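Local coordinates for protein putative surface-anchored fimbrial subunit (Corynebacterium diphtheriae, PDB 3HR6) that probably builds the shaft of surface pili as the major pilin, from tandem Ig-like modules stabilised by isopeptide and disulfide bonds, at residues T230-Q235 and V254-P259. Sequence-based numbering, arbitrary orientation.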
loop_
_atom_site.group_PDB
_atom_site.type_symbol
_atom_site.label_atom_id
_atom_site.label_comp_id
_atom_site.label_asym_id
_atom_site.label_seq_id
_atom_site.Cartn_x
_atom_site.Cartn_y
_atom_site.Cartn_z
ATOM N N THR A 230 7.156 -10.275 2.417
ATOM C CA THR A 230 6.150 -10.492 3.459
ATOM C C THR A 230 4.970 -9.560 3.271
ATOM O O THR A 230 5.140 -8.354 3.136
ATOM C CB THR A 230 6.736 -10.210 4.851
ATOM O OG1 THR A 230 7.922 -10.961 5.031
ATOM C CG2 THR A 230 5.725 -10.628 5.935
ATOM N N VAL A 231 3.764 -10.119 3.266
ATOM C CA VAL A 231 2.545 -9.376 3.374
ATOM C C VAL A 231 2.076 -9.420 4.835
ATOM O O VAL A 231 2.014 -10.490 5.450
ATOM C CB VAL A 231 1.426 -9.998 2.526
ATOM C CG1 VAL A 231 0.145 -9.180 2.634
ATOM C CG2 VAL A 231 1.860 -10.148 1.062
ATOM N N LEU A 232 1.795 -8.236 5.368
ATOM C CA LEU A 232 1.163 -8.058 6.664
ATOM C C LEU A 232 -0.291 -7.736 6.394
ATOM O O LEU A 232 -0.594 -6.895 5.582
ATOM C CB LEU A 232 1.801 -6.899 7.401
ATOM C CG LEU A 232 1.095 -6.422 8.690
ATOM C CD1 LEU A 232 0.974 -7.510 9.740
ATOM C CD2 LEU A 232 1.808 -5.203 9.254
ATOM N N SER A 233 -1.197 -8.389 7.110
ATOM C CA SER A 233 -2.624 -8.227 6.880
ATOM C C SER A 233 -3.326 -8.058 8.202
ATOM O O SER A 233 -3.051 -8.826 9.113
ATOM C CB SER A 233 -3.155 -9.513 6.262
ATOM O OG SER A 233 -4.560 -9.440 6.089
ATOM N N VAL A 234 -4.196 -7.054 8.253
ATOM C CA VAL A 234 -5.030 -6.742 9.427
ATOM C C VAL A 234 -6.461 -6.782 8.955
ATOM O O VAL A 234 -6.827 -6.076 8.039
ATOM C CB VAL A 234 -4.728 -5.386 9.994
ATOM C CG1 VAL A 234 -5.767 -5.058 11.146
ATOM C CG2 VAL A 234 -3.264 -5.322 10.484
ATOM N N GLN A 235 -7.272 -7.592 9.634
ATOM C CA GLN A 235 -8.612 -7.820 9.179
ATOM C C GLN A 235 -9.536 -7.627 10.338
ATOM O O GLN A 235 -9.314 -8.204 11.400
ATOM C CB GLN A 235 -8.669 -9.258 8.715
ATOM C CG GLN A 235 -9.824 -9.620 7.894
ATOM C CD GLN A 235 -9.518 -10.837 7.030
ATOM O OE1 GLN A 235 -8.967 -10.728 5.899
ATOM N NE2 GLN A 235 -9.849 -11.972 7.547
ATOM N N VAL A 254 -2.898 1.405 11.423
ATOM C CA VAL A 254 -2.038 0.257 11.572
ATOM C C VAL A 254 -0.629 0.797 11.614
ATOM O O VAL A 254 -0.207 1.560 10.708
ATOM C CB VAL A 254 -2.203 -0.713 10.394
ATOM C CG1 VAL A 254 -1.200 -1.901 10.470
ATOM C CG2 VAL A 254 -3.660 -1.183 10.343
ATOM N N GLU A 255 0.112 0.427 12.658
ATOM C CA GLU A 255 1.534 0.709 12.712
ATOM C C GLU A 255 2.324 -0.541 12.895
ATOM O O GLU A 255 1.876 -1.462 13.536
ATOM C CB GLU A 255 1.876 1.670 13.836
ATOM C CG GLU A 255 1.336 3.047 13.573
ATOM C CD GLU A 255 1.835 4.053 14.610
ATOM O OE1 GLU A 255 2.068 3.674 15.782
ATOM O OE2 GLU A 255 2.022 5.222 14.226
ATOM N N PHE A 256 3.501 -0.586 12.280
ATOM C CA PHE A 256 4.403 -1.700 12.492
ATOM C C PHE A 256 5.847 -1.308 12.231
ATOM O O PHE A 256 6.126 -0.332 11.533
ATOM C CB PHE A 256 3.978 -2.886 11.607
ATOM C CG PHE A 256 4.107 -2.650 10.132
ATOM C CD1 PHE A 256 5.213 -3.070 9.423
ATOM C CD2 PHE A 256 3.070 -2.008 9.427
ATOM C CE1 PHE A 256 5.291 -2.838 8.036
ATOM C CE2 PHE A 256 3.161 -1.762 8.049
ATOM C CZ PHE A 256 4.255 -2.209 7.362
ATOM N N GLU A 257 6.735 -2.116 12.802
ATOM C CA GLU A 257 8.160 -1.995 12.566
ATOM C C GLU A 257 8.668 -3.232 11.806
ATOM O O GLU A 257 8.120 -4.326 11.932
ATOM C CB GLU A 257 8.936 -1.844 13.862
ATOM C CG GLU A 257 8.670 -0.577 14.608
ATOM C CD GLU A 257 9.635 -0.359 15.770
ATOM O OE1 GLU A 257 10.758 -0.902 15.725
ATOM O OE2 GLU A 257 9.272 0.358 16.725
ATOM N N ALA A 258 9.698 -3.021 10.998
ATOM C CA ALA A 258 10.402 -4.144 10.388
ATOM C C ALA A 258 11.870 -3.815 10.211
ATOM O O ALA A 258 12.218 -2.650 10.041
ATOM C CB ALA A 258 9.787 -4.475 9.048
ATOM N N PRO A 259 12.721 -4.853 10.217
ATOM C CA PRO A 259 14.149 -4.597 10.023
ATOM C C PRO A 259 14.519 -4.279 8.575
ATOM O O PRO A 259 14.061 -4.926 7.627
ATOM C CB PRO A 259 14.809 -5.873 10.531
ATOM C CG PRO A 259 13.835 -6.889 10.495
ATOM C CD PRO A 259 12.470 -6.224 10.652
#
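Leu-232 meets Phe-256 through a CH-pi contact, one methyl group lying over a face of the ring. The methyl is CD2, 3.7 Å from the ring centroid and 23° off the ring normal. It is displaced from the centre toward the rim, on the side of the ring nearest the main chain, and its closest atoms are CD2 of Phe-256 at 3.4 Å and CG of Phe-256 at 3.5 Å. The two side chains approach from opposite directions. In Phe-256, CG stands between the backbone N and the carbonyl carbon (chi1 66°), and from there the ring projects off its strand into the interior, one face turned to the leucine. The same side chain also touches Asp-191 of strand 187-192.

Purely aliphatic contact follows two residues along. CG2 of Val-234 lies 4.0 Å from CG1 of Val-254, and CG2 of Val-254 is only slightly farther from the same methyl, so a single branch of Val-234 rests against both methyls of its partner. The branches run past each other in opposite directions.

The pairs join two facing sheets of a beta sandwich, in the Cna-B-like domain of the Ig-like pilin. Strand 229-236 belongs to one sheet, where its backbone bonds to strands 187-192 and 219-226; strand 251-259 lies in the other, between 166-174 and 206-209. With CA atoms of Leu-232 and Phe-256 9.2 Å apart, and those of Val-234 and Val-254 at 7.9 Å, the two segments meet here through side chains alone.

Leu-232, Val-234, Val-254 and Phe-256 are buried, pointing to the opposing strand. Ser-233 points away yet stays buried against Thr-188; Glu-255 points away, is partly exposed, and its carboxylate forms long, weak ion pairs with Arg-170 and Lys-168 of the neighbouring strand 166-174.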